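Local coordinates for protein fructose-bisphosphate aldolase (Slackia heliotrinireducens, PDB 4MOZ) that belongs to the DeoC/LacD family of aldolases and folds as a closed eight-stranded TIM barrel, modelled here as an assembly of five copies, at residues Asn104-Leu109 against Thr144-Ser149; Asp116-Gln121 against Leu156-Gln161; Cys42-Glu47 against Thr269-His274; Thr192-Ala197 against Asn212-Thr217. All blocks are in the same frame, centred on the assembly; numbering follows the deposited sequence.

Contact 1: residues Asn104-Leu109 against Thr144-Ser149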
loop_
_atom_site.group_PDB
_atom_site.type_symbol
_atom_site.label_atom_id
_atom_site.label_comp_id
_atom_site.label_asym_id
_atom_site.label_seq_id
_atom_site.Cartn_x
_atom_site.Cartn_y
_atom_site.Cartn_z
ATOM N N ASN C 104 -1.066 -7.732 16.883
ATOM C CA ASN C 104 -1.908 -6.576 16.602
ATOM C C ASN C 104 -2.644 -6.065 17.836
ATOM O O ASN C 104 -2.798 -6.794 18.811
ATOM C CB ASN C 104 -2.863 -6.845 15.423
ATOM C CG ASN C 104 -3.914 -7.907 15.714
ATOM O OD1 ASN C 104 -3.788 -8.720 16.637
ATOM N ND2 ASN C 104 -4.963 -7.913 14.900
ATOM N N SER C 105 -3.060 -4.802 17.795
ATOM C CA SER C 105 -3.851 -4.189 18.858
ATOM C C SER C 105 -4.555 -2.943 18.338
ATOM O O SER C 105 -4.096 -2.320 17.386
ATOM C CB SER C 105 -2.967 -3.806 20.052
ATOM O OG SER C 105 -2.564 -4.952 20.786
ATOM N N LYS C 106 -5.666 -2.586 18.978
ATOM C CA LYS C 106 -6.373 -1.335 18.711
ATOM C C LYS C 106 -6.963 -0.829 20.021
ATOM O O LYS C 106 -7.034 -1.583 20.993
ATOM C CB LYS C 106 -7.476 -1.543 17.666
ATOM C CG LYS C 106 -8.642 -2.402 18.131
ATOM C CD LYS C 106 -9.868 -2.178 17.256
ATOM C CE LYS C 106 -11.106 -2.831 17.850
ATOM N NZ LYS C 106 -11.665 -2.055 18.993
ATOM N N THR C 107 -7.375 0.436 20.056
ATOM C CA THR C 107 -8.098 0.958 21.223
ATOM C C THR C 107 -9.605 0.776 21.027
ATOM O O THR C 107 -10.057 0.468 19.922
ATOM C CB THR C 107 -7.776 2.442 21.520
ATOM O OG1 THR C 107 -8.460 3.292 20.586
ATOM C CG2 THR C 107 -6.267 2.699 21.469
ATOM N N ASN C 108 -10.366 0.956 22.104
ATOM C CA ASN C 108 -11.824 0.865 22.057
ATOM C C ASN C 108 -12.501 2.235 21.959
ATOM O O ASN C 108 -13.684 2.370 22.278
ATOM C CB ASN C 108 -12.360 0.089 23.272
ATOM C CG ASN C 108 -12.039 0.765 24.600
ATOM O OD1 ASN C 108 -11.118 1.580 24.700
ATOM N ND2 ASN C 108 -12.792 0.413 25.636
ATOM N N LEU C 109 -11.751 3.246 21.524
ATOM C CA LEU C 109 -12.283 4.610 21.425
ATOM C C LEU C 109 -13.285 4.766 20.285
ATOM O O LEU C 109 -14.301 5.444 20.436
ATOM C CB LEU C 109 -11.153 5.636 21.301
ATOM C CG LEU C 109 -10.315 5.872 22.566
ATOM C CD1 LEU C 109 -8.987 6.527 22.223
ATOM C CD2 LEU C 109 -11.075 6.700 23.592
ATOM N N THR C 144 -5.524 -10.890 16.423
ATOM C CA THR C 144 -6.987 -10.777 16.467
ATOM C C THR C 144 -7.593 -10.494 15.091
ATOM O O THR C 144 -7.106 -9.631 14.362
ATOM C CB THR C 144 -7.427 -9.654 17.426
ATOM O OG1 THR C 144 -6.950 -9.946 18.739
ATOM C CG2 THR C 144 -8.952 -9.530 17.467
ATOM N N LEU C 145 -8.662 -11.211 14.750
ATOM C CA LEU C 145 -9.422 -10.942 13.524
ATOM C C LEU C 145 -10.874 -10.658 13.863
ATOM O O LEU C 145 -11.494 -11.420 14.606
ATOM C CB LEU C 145 -9.383 -12.129 12.558
ATOM C CG LEU C 145 -8.065 -12.589 11.949
ATOM C CD1 LEU C 145 -7.451 -13.705 12.786
ATOM C CD2 LEU C 145 -8.315 -13.061 10.523
ATOM N N TYR C 146 -11.409 -9.565 13.319
ATOM C CA TYR C 146 -12.839 -9.285 13.411
ATOM C C TYR C 146 -13.497 -9.666 12.093
ATOM O O TYR C 146 -13.552 -8.868 11.161
ATOM C CB TYR C 146 -13.114 -7.812 13.767
ATOM C CG TYR C 146 -12.294 -7.322 14.940
ATOM C CD1 TYR C 146 -12.637 -7.655 16.255
ATOM C CD2 TYR C 146 -11.158 -6.544 14.736
ATOM C CE1 TYR C 146 -11.870 -7.216 17.328
ATOM C CE2 TYR C 146 -10.388 -6.103 15.799
ATOM C CZ TYR C 146 -10.744 -6.439 17.089
ATOM O OH TYR C 146 -9.965 -5.996 18.135
ATOM N N LEU C 147 -13.967 -10.905 12.010
ATOM C CA LEU C 147 -14.706 -11.354 10.833
ATOM C C LEU C 147 -15.989 -10.554 10.726
ATOM O O LEU C 147 -16.568 -10.171 11.742
ATOM C CB LEU C 147 -15.018 -12.851 10.914
ATOM C CG LEU C 147 -13.828 -13.808 11.092
ATOM C CD1 LEU C 147 -14.318 -15.252 11.159
ATOM C CD2 LEU C 147 -12.777 -13.646 10.000
ATOM N N GLY C 148 -16.411 -10.276 9.497
ATOM C CA GLY C 148 -17.638 -9.523 9.263
ATOM C C GLY C 148 -17.496 -8.019 9.403
ATOM O O GLY C 148 -18.451 -7.284 9.157
ATOM N N SER C 149 -16.317 -7.557 9.819
ATOM C CA SER C 149 -15.984 -6.137 9.773
ATOM C C SER C 149 -15.726 -5.758 8.322
ATOM O O SER C 149 -15.281 -6.593 7.534
ATOM C CB SER C 149 -14.730 -5.847 10.604
ATOM O OG SER C 149 -14.257 -4.523 10.387
#

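Contact 2: residues Asp116-Gln121 against Leu156-Gln161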
loop_
_atom_site.group_PDB
_atom_site.type_symbol
_atom_site.label_atom_id
_atom_site.label_comp_id
_atom_site.label_asym_id
_atom_site.label_seq_id
_atom_site.Cartn_x
_atom_site.Cartn_y
_atom_site.Cartn_z
ATOM N N ASP C 116 -16.565 0.159 11.636
ATOM C CA ASP C 116 -16.191 -1.233 11.879
ATOM C C ASP C 116 -14.751 -1.330 12.399
ATOM O O ASP C 116 -13.913 -0.505 12.044
ATOM C CB ASP C 116 -16.349 -2.055 10.596
ATOM C CG ASP C 116 -17.769 -2.552 10.380
ATOM O OD1 ASP C 116 -18.665 -2.271 11.206
ATOM O OD2 ASP C 116 -17.997 -3.240 9.368
ATOM N N PRO C 117 -14.460 -2.339 13.238
ATOM C CA PRO C 117 -13.135 -2.416 13.858
ATOM C C PRO C 117 -12.029 -2.905 12.924
ATOM O O PRO C 117 -12.273 -3.721 12.024
ATOM C CB PRO C 117 -13.339 -3.424 14.993
ATOM C CG PRO C 117 -14.427 -4.320 14.497
ATOM C CD PRO C 117 -15.336 -3.450 13.664
ATOM N N TYR C 118 -10.826 -2.384 13.151
ATOM C CA TYR C 118 -9.617 -2.885 12.523
ATOM C C TYR C 118 -8.463 -2.837 13.529
ATOM O O TYR C 118 -8.185 -1.793 14.125
ATOM C CB TYR C 118 -9.280 -2.086 11.255
ATOM C CG TYR C 118 -7.902 -2.383 10.685
ATOM C CD1 TYR C 118 -7.457 -3.698 10.525
ATOM C CD2 TYR C 118 -7.050 -1.352 10.290
ATOM C CE1 TYR C 118 -6.201 -3.974 10.014
ATOM C CE2 TYR C 118 -5.787 -1.621 9.768
ATOM C CZ TYR C 118 -5.368 -2.934 9.635
ATOM O OH TYR C 118 -4.121 -3.224 9.121
ATOM N N SER C 119 -7.812 -3.980 13.724
ATOM C CA SER C 119 -6.625 -4.069 14.575
ATOM C C SER C 119 -5.404 -4.414 13.715
ATOM O O SER C 119 -5.309 -5.527 13.191
ATOM C CB SER C 119 -6.846 -5.087 15.698
ATOM O OG SER C 119 -5.673 -5.280 16.464
ATOM N N PRO C 120 -4.475 -3.452 13.549
ATOM C CA PRO C 120 -3.355 -3.595 12.622
ATOM C C PRO C 120 -2.151 -4.315 13.221
ATOM O O PRO C 120 -1.843 -4.131 14.401
ATOM C CB PRO C 120 -2.972 -2.144 12.345
ATOM C CG PRO C 120 -3.237 -1.458 13.642
ATOM C CD PRO C 120 -4.465 -2.128 14.207
ATOM N N GLN C 121 -1.465 -5.115 12.404
ATOM C CA GLN C 121 -0.182 -5.668 12.810
ATOM C C GLN C 121 0.735 -4.503 13.171
ATOM O O GLN C 121 0.875 -3.557 12.404
ATOM C CB GLN C 121 0.431 -6.514 11.702
ATOM C CG GLN C 121 1.699 -7.230 12.138
ATOM C CD GLN C 121 2.188 -8.238 11.117
ATOM O OE1 GLN C 121 1.396 -8.798 10.354
ATOM N NE2 GLN C 121 3.497 -8.482 11.103
ATOM N N LEU C 156 -7.557 -10.697 7.496
ATOM C CA LEU C 156 -7.370 -12.021 6.894
ATOM C C LEU C 156 -5.987 -12.162 6.249
ATOM O O LEU C 156 -5.306 -13.170 6.451
ATOM C CB LEU C 156 -8.470 -12.335 5.868
ATOM C CG LEU C 156 -9.845 -12.776 6.376
ATOM C CD1 LEU C 156 -10.836 -12.889 5.223
ATOM C CD2 LEU C 156 -9.766 -14.094 7.141
ATOM N N ALA C 157 -5.585 -11.141 5.491
ATOM C CA ALA C 157 -4.305 -11.126 4.779
ATOM C C ALA C 157 -3.118 -11.074 5.730
ATOM O O ALA C 157 -2.129 -11.776 5.526
ATOM C CB ALA C 157 -4.253 -9.955 3.807
ATOM N N GLU C 158 -3.207 -10.239 6.763
ATOM C CA GLU C 158 -2.144 -10.174 7.766
ATOM C C GLU C 158 -2.038 -11.498 8.523
ATOM O O GLU C 158 -0.943 -12.034 8.683
ATOM C CB GLU C 158 -2.350 -9.002 8.736
ATOM C CG GLU C 158 -2.125 -7.628 8.122
ATOM C CD GLU C 158 -2.271 -6.477 9.111
ATOM O OE1 GLU C 158 -2.662 -6.693 10.279
ATOM O OE2 GLU C 158 -1.988 -5.327 8.711
ATOM N N ALA C 159 -3.178 -12.040 8.955
ATOM C CA ALA C 159 -3.192 -13.284 9.737
ATOM C C ALA C 159 -2.637 -14.474 8.960
ATOM O O ALA C 159 -1.795 -15.205 9.473
ATOM C CB ALA C 159 -4.587 -13.590 10.260
ATOM N N GLY C 160 -3.107 -14.655 7.727
ATOM C CA GLY C 160 -2.673 -15.765 6.888
ATOM C C GLY C 160 -1.169 -15.779 6.683
ATOM O O GLY C 160 -0.537 -16.824 6.808
ATOM N N GLN C 161 -0.603 -14.610 6.388
ATOM C CA GLN C 161 0.836 -14.452 6.187
ATOM C C GLN C 161 1.604 -14.707 7.480
ATOM O O GLN C 161 2.688 -15.310 7.465
ATOM C CB GLN C 161 1.147 -13.047 5.646
ATOM C CG GLN C 161 2.623 -12.763 5.380
ATOM C CD GLN C 161 3.189 -13.549 4.203
ATOM O OE1 GLN C 161 2.451 -14.057 3.365
ATOM N NE2 GLN C 161 4.509 -13.639 4.134
HETATM O O HOH W 1 1.313 -10.566 8.336
HETATM O O HOH W 2 -0.237 -3.418 9.883
#

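Contact 3: residues Cys42-Glu47 against Thr269-His274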
loop_
_atom_site.group_PDB
_atom_site.type_symbol
_atom_site.label_atom_id
_atom_site.label_comp_id
_atom_site.label_asym_id
_atom_site.label_seq_id
_atom_site.Cartn_x
_atom_site.Cartn_y
_atom_site.Cartn_z
ATOM N N CYS C 42 -2.618 -10.391 28.715
ATOM C CA CYS C 42 -2.114 -9.129 29.256
ATOM C C CYS C 42 -2.016 -8.053 28.174
ATOM O O CYS C 42 -1.132 -7.198 28.215
ATOM C CB CYS C 42 -0.737 -9.345 29.893
ATOM S SG CYS C 42 -0.726 -10.490 31.291
ATOM N N ASP C 43 -2.935 -8.098 27.215
ATOM C CA ASP C 43 -2.906 -7.206 26.060
ATOM C C ASP C 43 -3.933 -6.071 26.150
ATOM O O ASP C 43 -4.007 -5.225 25.256
ATOM C CB ASP C 43 -3.132 -8.014 24.779
ATOM C CG ASP C 43 -4.519 -8.654 24.724
ATOM O OD1 ASP C 43 -4.942 -9.272 25.728
ATOM O OD2 ASP C 43 -5.183 -8.545 23.671
ATOM N N GLN C 44 -4.709 -6.048 27.230
ATOM C CA GLN C 44 -5.839 -5.114 27.353
ATOM C C GLN C 44 -5.490 -3.645 27.674
ATOM O O GLN C 44 -6.379 -2.790 27.673
ATOM C CB GLN C 44 -6.882 -5.665 28.334
ATOM C CG GLN C 44 -7.575 -6.936 27.844
ATOM C CD GLN C 44 -8.397 -7.631 28.922
ATOM O OE1 GLN C 44 -7.905 -7.902 30.020
ATOM N NE2 GLN C 44 -9.655 -7.933 28.607
ATOM N N LYS C 45 -4.214 -3.343 27.929
ATOM C CA LYS C 45 -3.793 -1.947 28.123
ATOM C C LYS C 45 -4.003 -1.105 26.861
ATOM O O LYS C 45 -4.230 0.103 26.953
ATOM C CB LYS C 45 -2.336 -1.845 28.562
ATOM C CG LYS C 45 -2.088 -2.158 30.024
ATOM C CD LYS C 45 -0.601 -2.167 30.350
ATOM C CE LYS C 45 -0.071 -0.766 30.618
ATOM N NZ LYS C 45 -0.698 -0.156 31.822
ATOM N N VAL C 46 -3.905 -1.733 25.690
ATOM C CA VAL C 46 -4.264 -1.058 24.446
ATOM C C VAL C 46 -5.761 -1.225 24.191
ATOM O O VAL C 46 -6.468 -0.236 23.996
ATOM C CB VAL C 46 -3.453 -1.546 23.220
ATOM C CG1 VAL C 46 -3.786 -0.701 22.002
ATOM C CG2 VAL C 46 -1.956 -1.485 23.492
ATOM N N GLU C 47 -6.237 -2.472 24.225
ATOM C CA GLU C 47 -7.629 -2.801 23.886
ATOM C C GLU C 47 -8.680 -1.960 24.618
ATOM O O GLU C 47 -9.596 -1.427 23.992
ATOM C CB GLU C 47 -7.908 -4.295 24.089
ATOM C CG GLU C 47 -7.086 -5.223 23.204
ATOM C CD GLU C 47 -7.343 -5.023 21.721
ATOM O OE1 GLU C 47 -8.521 -4.862 21.328
ATOM O OE2 GLU C 47 -6.362 -5.039 20.945
ATOM N N THR C 269 -7.594 -16.069 29.979
ATOM C CA THR C 269 -8.103 -15.239 31.067
ATOM C C THR C 269 -7.230 -14.006 31.233
ATOM O O THR C 269 -5.995 -14.099 31.258
ATOM C CB THR C 269 -8.156 -16.013 32.403
ATOM O OG1 THR C 269 -8.721 -17.312 32.189
ATOM C CG2 THR C 269 -8.995 -15.264 33.446
ATOM N N GLY C 270 -7.887 -12.855 31.345
ATOM C CA GLY C 270 -7.202 -11.580 31.469
ATOM C C GLY C 270 -7.552 -10.868 32.756
ATOM O O GLY C 270 -6.990 -11.169 33.811
ATOM N N ARG C 271 -8.499 -9.937 32.671
ATOM C CA ARG C 271 -8.808 -9.043 33.790
ATOM C C ARG C 271 -9.312 -9.742 35.046
ATOM O O ARG C 271 -9.093 -9.252 36.154
ATOM C CB ARG C 271 -9.754 -7.914 33.362
ATOM C CG ARG C 271 -11.132 -8.364 32.922
ATOM C CD ARG C 271 -11.794 -7.278 32.100
ATOM N NE ARG C 271 -12.924 -7.797 31.337
ATOM C CZ ARG C 271 -13.556 -7.130 30.375
ATOM N NH1 ARG C 271 -14.574 -7.698 29.742
ATOM N NH2 ARG C 271 -13.174 -5.901 30.040
ATOM N N ASN C 272 -9.967 -10.890 34.884
ATOM C CA ASN C 272 -10.428 -11.656 36.035
ATOM C C ASN C 272 -9.266 -12.033 36.955
ATOM O O ASN C 272 -9.431 -12.124 38.170
ATOM C CB ASN C 272 -11.204 -12.901 35.605
ATOM C CG ASN C 272 -12.156 -13.396 36.684
ATOM O OD1 ASN C 272 -12.424 -12.701 37.668
ATOM N ND2 ASN C 272 -12.677 -14.600 36.503
ATOM N N ILE C 273 -8.090 -12.231 36.366
ATOM C CA ILE C 273 -6.881 -12.463 37.143
ATOM C C ILE C 273 -6.280 -11.148 37.654
ATOM O O ILE C 273 -6.186 -10.936 38.869
ATOM C CB ILE C 273 -5.819 -13.243 36.339
ATOM C CG1 ILE C 273 -6.298 -14.670 36.050
ATOM C CG2 ILE C 273 -4.497 -13.263 37.091
ATOM C CD1 ILE C 273 -5.504 -15.383 34.967
ATOM N N HIS C 274 -5.891 -10.264 36.732
ATOM C CA HIS C 274 -5.050 -9.126 37.098
ATOM C C HIS C 274 -5.709 -8.019 37.878
ATOM O O HIS C 274 -5.014 -7.246 38.525
ATOM C CB HIS C 274 -4.241 -8.588 35.909
ATOM C CG HIS C 274 -5.079 -8.004 34.790
ATOM N ND1 HIS C 274 -5.810 -6.876 34.934
ATOM C CD2 HIS C 274 -5.248 -8.414 33.466
ATOM C CE1 HIS C 274 -6.429 -6.594 33.775
ATOM N NE2 HIS C 274 -6.084 -7.537 32.876
HETATM O O HOH W 3 -5.195 -7.839 29.894
HETATM O O HOH W 4 -10.397 -10.177 30.195
#

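Contact 4: residues Thr192-Ala197 against Asn212-Thr217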
loop_
_atom_site.group_PDB
_atom_site.type_symbol
_atom_site.label_atom_id
_atom_site.label_comp_id
_atom_site.label_asym_id
_atom_site.label_seq_id
_atom_site.Cartn_x
_atom_site.Cartn_y
_atom_site.Cartn_z
ATOM N N THR C 192 -23.679 -20.485 15.792
ATOM C CA THR C 192 -23.160 -20.593 14.420
ATOM C C THR C 192 -22.015 -19.616 14.160
ATOM O O THR C 192 -21.075 -19.929 13.425
ATOM C CB THR C 192 -24.255 -20.357 13.354
ATOM O OG1 THR C 192 -24.883 -19.093 13.587
ATOM C CG2 THR C 192 -25.309 -21.468 13.382
ATOM N N THR C 193 -22.100 -18.436 14.766
ATOM C CA THR C 193 -21.058 -17.426 14.644
ATOM C C THR C 193 -19.749 -17.915 15.265
ATOM O O THR C 193 -18.682 -17.791 14.657
ATOM C CB THR C 193 -21.491 -16.111 15.304
ATOM O OG1 THR C 193 -22.698 -15.644 14.685
ATOM C CG2 THR C 193 -20.414 -15.051 15.166
ATOM N N ILE C 194 -19.849 -18.478 16.468
ATOM C CA ILE C 194 -18.696 -18.996 17.198
ATOM C C ILE C 194 -18.079 -20.184 16.461
ATOM O O ILE C 194 -16.857 -20.303 16.374
ATOM C CB ILE C 194 -19.084 -19.394 18.643
ATOM C CG1 ILE C 194 -19.698 -18.200 19.397
ATOM C CG2 ILE C 194 -17.895 -19.986 19.394
ATOM C CD1 ILE C 194 -18.844 -16.950 19.453
ATOM N N ALA C 195 -18.935 -21.049 15.919
ATOM C CA ALA C 195 -18.482 -22.204 15.146
ATOM C C ALA C 195 -17.781 -21.773 13.857
ATOM O O ALA C 195 -16.735 -22.325 13.496
ATOM C CB ALA C 195 -19.642 -23.145 14.854
ATOM N N GLY C 196 -18.354 -20.778 13.180
ATOM C CA GLY C 196 -17.761 -20.204 11.970
ATOM C C GLY C 196 -16.369 -19.655 12.219
ATOM O O GLY C 196 -15.425 -19.950 11.476
ATOM N N ALA C 197 -16.249 -18.863 13.285
ATOM C CA ALA C 197 -14.982 -18.265 13.697
ATOM C C ALA C 197 -13.931 -19.337 13.968
ATOM O O ALA C 197 -12.786 -19.219 13.531
ATOM C CB ALA C 197 -15.192 -17.396 14.930
ATOM N N ASN C 212 -15.289 -16.268 21.864
ATOM C CA ASN C 212 -16.233 -16.040 22.946
ATOM C C ASN C 212 -17.050 -17.299 23.202
ATOM O O ASN C 212 -17.262 -18.094 22.277
ATOM C CB ASN C 212 -17.188 -14.905 22.591
ATOM C CG ASN C 212 -16.547 -13.546 22.720
ATOM O OD1 ASN C 212 -15.841 -13.272 23.691
ATOM N ND2 ASN C 212 -16.794 -12.681 21.739
ATOM N N PRO C 213 -17.515 -17.493 24.453
ATOM C CA PRO C 213 -18.495 -18.555 24.658
ATOM C C PRO C 213 -19.803 -18.206 23.942
ATOM O O PRO C 213 -20.241 -17.056 23.998
ATOM C CB PRO C 213 -18.687 -18.573 26.181
ATOM C CG PRO C 213 -18.256 -17.219 26.645
ATOM C CD PRO C 213 -17.159 -16.810 25.711
ATOM N N PRO C 214 -20.405 -19.181 23.236
ATOM C CA PRO C 214 -21.711 -18.943 22.615
ATOM C C PRO C 214 -22.823 -18.873 23.656
ATOM O O PRO C 214 -22.699 -19.464 24.726
ATOM C CB PRO C 214 -21.908 -20.169 21.721
ATOM C CG PRO C 214 -21.051 -21.230 22.328
ATOM C CD PRO C 214 -19.866 -20.515 22.909
ATOM N N VAL C 215 -23.897 -18.152 23.346
ATOM C CA VAL C 215 -25.070 -18.117 24.221
ATOM C C VAL C 215 -25.733 -19.498 24.323
ATOM O O VAL C 215 -25.599 -20.338 23.425
ATOM C CB VAL C 215 -26.125 -17.073 23.766
ATOM C CG1 VAL C 215 -25.583 -15.657 23.907
ATOM C CG2 VAL C 215 -26.599 -17.343 22.342
ATOM N N ALA C 216 -26.429 -19.726 25.434
ATOM C CA ALA C 216 -27.309 -20.878 25.563
ATOM C C ALA C 216 -28.515 -20.677 24.656
ATOM O O ALA C 216 -28.925 -19.543 24.393
ATOM C CB ALA C 216 -27.758 -21.053 27.005
ATOM N N THR C 217 -29.063 -21.781 24.166
ATOM C CA THR C 217 -30.293 -21.758 23.378
ATOM C C THR C 217 -31.325 -22.671 24.044
ATOM O O THR C 217 -31.018 -23.334 25.040
ATOM C CB THR C 217 -30.042 -22.185 21.913
ATOM O OG1 THR C 217 -29.279 -23.399 21.883
ATOM C CG2 THR C 217 -29.278 -21.101 21.156
#

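Contact 1: residues Asn104-Leu109 against Thr144-Ser149
Asn104 ND2 is gripped by two carbonyl oxygens, donating to Thr144 O at 2.8 Å, with that oxygen close to the plane of the amide, and also to Ser119 O. In return Thr144 N donates to Asn104 OD1 over 2.8 Å, nearly straight at 166° and directed at a lone pair in the carbonyl plane. The side-chain amide thus bonds both backbone polar groups of Thr144, and these two bonds to one residue hold it flat and fix its flip. Its CG sits between the backbone N and the carbonyl carbon (chi1 67°), a turn that brings the buried amide against Thr144. The hydroxyl of Thr144 turns elsewhere, to the ammonium of Lys102.

Further along, Lys106 and Tyr146 reach for each other from opposite directions. Lys106 CE lies 3.4 Å from Tyr146 OH and 3.7 Å from Tyr146 CZ, so aliphatic chain rather than charge meets the phenol. The chain then bends at its end (chi4 76°), and Lys106 NZ donates to Thr107 O at 3.1 Å. Methyl CG2 of Thr144 packs over one face of the Tyr146 ring, toward its rim, and Pro117 also touches Tyr146.

Beyond the tyrosine, the chain reverses through a type II turn from Tyr146 to Ser149, with Gly148 at positive phi. A loop after strand 99-102 is thus fastened to the end of the next strand, 138-145, an arrangement of loops at the C-terminal mouth of a TIM barrel.

Contact 2: residues Asp116-Gln121 against Leu156-Gln161
Glu158 leaves its helix toward the loop 116-121 and meets it first at the base of the side chain, then with the carboxylate. Glu158 CB lies 4.1 Å from Gln121 OE1, a loose contact. From there the chain runs out extended (chi2 -177°), carrying the carboxylate to the loop backbone, where Glu158 CD lies 3.7 Å from Gln121 N. Glu158 OE1 accepts from Gln121 N at 2.9 Å, met on the syn side but 32° out of the carboxylate plane, and it also bonds the hydroxyl of Tyr143. Glu158 OE1 lies 3.4 Å from Gln121 CB as well. Glu158 OE2 receives a weak hydrogen bond from Tyr118 OH at 3.0 Å, the oxygen lying at the ring's edge, near its plane.

Water completes the grip. One molecule donates to both Glu158 OE2 and Gln121 O; another joins Glu158 O to Gln121 OE1, its oxygen 2.7 Å from each. Both carboxylate oxygens therefore have two partners, which fixes the rotation of the group and would be consistent with a stabilised negative charge. Gln121 NE2 bonds His123 O.

Helix 152-168 packs inward on strand 138-145 through Ala159 and Leu156, while Glu158 ties it to the loop that leads from strand 99-102 to helix 125-132.

Contact 3: residues Cys42-Glu47 against Thr269-His274
Two short helices begin close to one another here: segment 42-47 enters helix 44-47 after Asp43, and segment 269-274 enters helix 271-274 from Gly270 at its N-cap, whose carbonyl oxygen accepts from both Ile273 N and His274 N. Across them the work is done by the amide of Gln44. Its side chain, extended beyond CG, delivers Gln44 OE1 to the edge of the His274 ring, near the ring plane, where His274 NE2 donates a weak bond of 3.4 Å at 159°. The amide and the imidazole are turned 81° against each other, close to perpendicular. Gln44 OE1 also lies 3.8 Å from Arg271 CB, while Gln44 NE2 stands over one face of the Arg271 guanidinium and 4.1 Å from Arg271 CD.

Two waters fill out this sparse direct contact. One donates to Gln44 OE1 at 2.7 Å, accepts from Gln44 N, and lies at hydrogen-bonding distance from His274 NE2, 3.1 Å away. The other accepts from Gln44 NE2 at 2.8 Å and from Arg271 N at 3.1 Å, bridging the amide to the first turn of helix 271-274.

The partners have firmer ties elsewhere. His274 ND1 bonds Asp62 and its ring stacks with Phe53, whereas Arg271 forms a salt bridge to Asp52. These second-shell groups probably set the positions of the ring and guanidinium that Gln44 meets. Since strand 37-41 is the first of the sheet and strand 266-269 the last, and both helices follow within a residue or two, the contact spans the seam where a TIM barrel closes, first strand beside eighth.

Contact 4: residues Thr192-Ala197 against Asn212-Thr217
Two torsions near -60° in Ile194 (chi1 -57°, chi2 -56°) fold its CG1 branch back toward the loop 212-217, with CG2 lying anti to the backbone N. Both branches are thereby presented to the same partners. Ile194 CD1 lies 3.4 Å from Asn212 O, and Ile194 CG2 stands almost as close to that carbonyl oxygen, at 3.5 Å; both methyls approach the oxygen from the same side. Ile194 CG1 meets the ring of Pro214 at its CB, 3.8 Å away, and Ile194 CG2 comes within 4.1 Å of Pro214 CD. The isoleucine thus lies across the proline at about a right angle, touching two separate ring carbons. It crosses Asn212 in a similar manner, Ile194 CD1 reaching 4.1 Å from Asn212 CB.

Ile194 belongs to helix 191-204, and the facing loop follows strand 208-210, the next strand of the barrel. The same side chain also packs on Val211 and on Ala229 of helix 222-232. Pro214 leans on Asn225 and Leu226 of that helix, so the isoleucine and proline pack together between helices 191-204 and 222-232.

With no hydrogen bond between the segments, the contact is held by shape and by burial of apolar surface. Such packing is less directional than a polar bond, and its specificity rests on how the branched side chain fits against a rigid proline ring and the neighbouring carbonyl.

All four contacts lie in one barrel of eight parallel strands. Along the chain, contacts 1 and 2 interleave, contact 4 follows, and contact 3 encloses them all by pairing the first strand's exit with the last's. Contacts 1 and 2 are closest, their centres about 8 Å apart; they share the loop between strand 99-102 and helix 125-132, and touch through Ser149 OG and Pro117 O. Contact 3, with its centre about 15 Å from that of contact 1, meets it where Glu47 OE2 probably accepts from Lys106 N. Contact 4 touches contact 1 through Leu147 and Ala197, their centres about 18 Å apart. Local loop and helix packing is thereby combined with closure of the barrel.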